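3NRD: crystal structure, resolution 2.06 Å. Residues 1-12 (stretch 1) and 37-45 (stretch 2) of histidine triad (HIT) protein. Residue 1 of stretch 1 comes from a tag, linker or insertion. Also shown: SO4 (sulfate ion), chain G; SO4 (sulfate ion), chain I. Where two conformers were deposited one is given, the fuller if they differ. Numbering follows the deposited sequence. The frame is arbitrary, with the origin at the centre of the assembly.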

# COMPACT_ATOMS: atom_id res chain seq x y z
N GLY A 1 -14.67 -10.72 18.79
CA GLY A 1 -15.33 -9.60 18.07
C GLY A 1 -14.66 -8.25 18.26
O GLY A 1 -13.67 -8.13 19.01
N MSE A 2 -15.24 -7.25 17.60
CA MSE A 2 -14.65 -5.92 17.49
C MSE A 2 -14.57 -5.14 18.79
O MSE A 2 -13.66 -4.32 18.94
CB MSE A 2 -15.41 -5.05 16.47
CG MSE A 2 -15.30 -5.51 15.05
SE MSE A 2 -15.92 -4.14 13.81
CE MSE A 2 -16.49 -5.30 12.36
N THR A 3 -15.50 -5.38 19.71
CA THR A 3 -15.56 -4.64 20.95
C THR A 3 -14.40 -5.02 21.88
O THR A 3 -14.03 -4.20 22.70
CB THR A 3 -16.92 -4.83 21.69
OG1 THR A 3 -17.05 -6.18 22.15
CG2 THR A 3 -18.12 -4.48 20.77
N THR A 4 -13.81 -6.22 21.74
CA THR A 4 -12.61 -6.61 22.52
C THR A 4 -11.30 -6.43 21.76
O THR A 4 -10.25 -6.82 22.26
CB THR A 4 -12.70 -8.08 22.99
OG1 THR A 4 -12.82 -8.95 21.85
CG2 THR A 4 -13.89 -8.28 23.98
N PHE A 5 -11.34 -5.85 20.55
CA PHE A 5 -10.13 -5.69 19.75
C PHE A 5 -9.13 -4.76 20.47
O PHE A 5 -9.55 -3.74 20.99
CB PHE A 5 -10.45 -5.15 18.35
CG PHE A 5 -9.25 -4.68 17.60
CD1 PHE A 5 -8.45 -5.57 16.92
CD2 PHE A 5 -8.94 -3.32 17.56
CE1 PHE A 5 -7.35 -5.14 16.22
CE2 PHE A 5 -7.82 -2.88 16.88
CZ PHE A 5 -7.02 -3.79 16.21
N THR A 6 -7.85 -5.12 20.51
CA THR A 6 -6.81 -4.26 21.13
C THR A 6 -5.90 -3.63 20.07
O THR A 6 -5.23 -4.33 19.31
CB THR A 6 -5.94 -5.03 22.09
OG1 THR A 6 -6.78 -5.82 22.92
CG2 THR A 6 -5.06 -4.08 22.95
N LEU A 7 -5.88 -2.30 20.05
CA LEU A 7 -4.96 -1.57 19.22
C LEU A 7 -3.55 -1.79 19.75
O LEU A 7 -3.34 -1.78 20.96
CB LEU A 7 -5.33 -0.08 19.23
CG LEU A 7 -4.55 0.84 18.31
CD1 LEU A 7 -4.81 0.53 16.82
CD2 LEU A 7 -4.89 2.28 18.66
N ASP A 8 -2.60 -2.00 18.84
CA ASP A 8 -1.19 -2.11 19.16
C ASP A 8 -0.71 -0.85 19.87
O ASP A 8 -1.01 0.23 19.41
CB ASP A 8 -0.39 -2.31 17.87
CG ASP A 8 1.08 -2.46 18.12
OD1 ASP A 8 1.75 -1.45 18.37
OD2 ASP A 8 1.60 -3.60 18.07
N GLU A 9 0.05 -1.00 20.95
CA GLU A 9 0.48 0.17 21.76
C GLU A 9 1.28 1.22 20.97
O GLU A 9 1.18 2.42 21.26
CB GLU A 9 1.29 -0.24 23.00
CG GLU A 9 0.45 -0.53 24.27
N ARG A 10 2.05 0.80 19.97
CA ARG A 10 2.85 1.75 19.19
C ARG A 10 1.96 2.55 18.25
O ARG A 10 2.24 3.74 18.03
CB ARG A 10 3.98 1.07 18.45
CG ARG A 10 5.06 0.54 19.42
CD ARG A 10 5.78 -0.63 18.84
NE ARG A 10 4.89 -1.77 18.65
CZ ARG A 10 5.22 -2.90 18.04
NH1 ARG A 10 6.46 -3.09 17.55
NH2 ARG A 10 4.33 -3.87 17.92
N LEU A 11 0.88 1.94 17.75
CA LEU A 11 -0.13 2.68 16.97
C LEU A 11 -0.99 3.59 17.85
O LEU A 11 -1.48 4.66 17.41
CB LEU A 11 -1.05 1.72 16.21
CG LEU A 11 -0.49 0.77 15.13
CD1 LEU A 11 -1.58 -0.04 14.41
CD2 LEU A 11 0.29 1.54 14.10
N GLU A 12 -1.21 3.14 19.09
CA GLU A 12 -1.85 3.95 20.13
C GLU A 12 -1.03 5.20 20.37
O GLU A 12 -1.57 6.32 20.35
CB GLU A 12 -1.97 3.13 21.42
CG GLU A 12 -2.68 3.79 22.59
CD GLU A 12 -4.16 3.68 22.46
OE1 GLU A 12 -4.69 2.57 22.73
OE2 GLU A 12 -4.80 4.68 22.08
N LEU A 37 -3.13 9.22 7.51
CA LEU A 37 -4.09 8.47 8.28
C LEU A 37 -3.69 7.02 8.28
O LEU A 37 -3.05 6.52 7.33
CB LEU A 37 -5.45 8.57 7.63
CG LEU A 37 -5.96 10.00 7.39
CD1 LEU A 37 -7.34 9.94 6.77
CD2 LEU A 37 -5.96 10.83 8.65
N ILE A 38 -4.09 6.32 9.33
CA ILE A 38 -4.05 4.87 9.29
C ILE A 38 -5.41 4.29 9.58
O ILE A 38 -6.17 4.86 10.38
CB ILE A 38 -2.95 4.26 10.21
CG1 ILE A 38 -3.19 4.52 11.68
CG2 ILE A 38 -1.60 4.84 9.83
CD1 ILE A 38 -2.23 3.74 12.60
N LEU A 39 -5.69 3.18 8.92
CA LEU A 39 -6.92 2.42 9.09
C LEU A 39 -6.53 1.11 9.74
O LEU A 39 -5.66 0.42 9.24
CB LEU A 39 -7.62 2.15 7.77
CG LEU A 39 -8.62 3.23 7.38
CD1 LEU A 39 -7.88 4.55 7.05
CD2 LEU A 39 -9.48 2.76 6.22
N VAL A 40 -7.14 0.79 10.88
CA VAL A 40 -6.78 -0.42 11.63
C VAL A 40 -8.03 -1.27 11.70
O VAL A 40 -8.94 -0.92 12.47
CB VAL A 40 -6.25 -0.10 13.01
CG1 VAL A 40 -5.86 -1.45 13.76
CG2 VAL A 40 -5.09 0.89 12.90
N PRO A 41 -8.12 -2.33 10.86
CA PRO A 41 -9.26 -3.24 10.93
C PRO A 41 -9.32 -3.88 12.30
O PRO A 41 -8.31 -4.42 12.76
CB PRO A 41 -8.95 -4.31 9.90
CG PRO A 41 -7.85 -3.83 9.10
CD PRO A 41 -7.19 -2.69 9.77
N GLN A 42 -10.49 -3.90 12.91
CA GLN A 42 -10.64 -4.35 14.30
C GLN A 42 -10.87 -5.86 14.38
O GLN A 42 -11.88 -6.33 14.92
CB GLN A 42 -11.76 -3.59 14.94
CG GLN A 42 -11.58 -2.09 14.90
CD GLN A 42 -12.81 -1.38 15.39
OE1 GLN A 42 -12.82 -0.87 16.50
NE2 GLN A 42 -13.86 -1.34 14.57
N ARG A 43 -9.92 -6.61 13.83
CA ARG A 43 -9.87 -8.06 13.92
C ARG A 43 -8.57 -8.46 14.62
O ARG A 43 -7.51 -7.95 14.30
CB ARG A 43 -9.94 -8.68 12.52
CG ARG A 43 -11.11 -8.30 11.66
CD ARG A 43 -12.43 -8.74 12.28
NE ARG A 43 -13.58 -8.58 11.38
CZ ARG A 43 -14.86 -8.51 11.76
NH1 ARG A 43 -15.21 -8.52 13.06
NH2 ARG A 43 -15.80 -8.39 10.84
N ALA A 44 -8.66 -9.37 15.58
CA ALA A 44 -7.51 -9.84 16.34
C ALA A 44 -6.51 -10.62 15.50
O ALA A 44 -6.89 -11.36 14.59
CB ALA A 44 -7.98 -10.70 17.53
N ASP A 45 -5.23 -10.43 15.82
CA ASP A 45 -4.11 -11.20 15.27
C ASP A 45 -4.05 -11.27 13.74
O ASP A 45 -3.80 -12.33 13.21
CB ASP A 45 -4.12 -12.63 15.87
CG ASP A 45 -4.20 -12.61 17.37
OD1 ASP A 45 -3.51 -11.78 18.01
OD2 ASP A 45 -5.00 -13.39 17.91
S SO4 G . -11.87 -11.55 16.13
O1 SO4 G . -11.95 -11.74 14.69
O2 SO4 G . -13.21 -11.48 16.65
O3 SO4 G . -11.19 -12.71 16.66
O4 SO4 G . -11.14 -10.33 16.44
S SO4 I . -18.29 -0.37 14.39
O1 SO4 I . -18.88 0.31 13.26
O2 SO4 I . -18.83 0.29 15.58
O3 SO4 I . -18.65 -1.78 14.36
O4 SO4 I . -16.84 -0.23 14.34

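Stretch 1 opens with a 3-10 segment at residues 2-4, runs through an extended linker, and enters a helix at Glu9. Stretch 2 carries the end of a strand, through Pro41, followed by a loop. The backbones are closest at the start of stretch 1, where Met2 CA lies 5.4 Å from Gln42 CA. They then diverge: Leu7 CA is 7.9 Å from Val40 CA, and Leu11 CA is 8.9 Å from Ile38 CA. No hydrogen bond links the two stretches, so the contact rests on packing.

Within stretch 1, Phe5 N donates to Met2 O at 3.2 Å. Asp8 caps the helix, with Arg10 N 2.8 Å from Asp8 OD1. The Arg10 side chain folds back on the same carboxylate, and Arg10 NH2 forms a salt bridge to Asp8 OD2 at 2.7 Å.

Phe5 is central to the contact. Its CA-to-CB bond points toward stretch 2, and Gln42 CA sits over one ring face, 3.6 Å from the centroid of the Phe5 ring. This is a CH-pi contact. Arg43 O approaches the ring edge, 3.4 Å from Phe5 CE1. Phe5 CZ also meets Val40 CG1 at 3.6 Å.

The strand alternates. The CA-to-CB bonds of Ile38 and Val40 point toward stretch 1, whereas Leu39 between them makes no contact. Leu7 CD1 packs on Val40, 3.8 Å from Val40 CG1 and 3.9 Å from Val40 CG2. Leu11 CD1 is 3.9 Å from Val40 CG2. Leu11 CD2 reaches Ile38 CD1 at 3.7 Å.

Selenomethionine Met2 packs along the loop. Its CG is 3.5 Å from Gln42 O, and its CE lies over one face of the Arg43 guanidinium, 3.5 Å from Arg43 NH2.

A sulfate, probably from the crystallisation liquor, joins the stretches indirectly. Tag residue Gly1 N donates to O2 of sulfate G at 2.7 Å, and Ala44 N donates to its O4 at 2.8 Å.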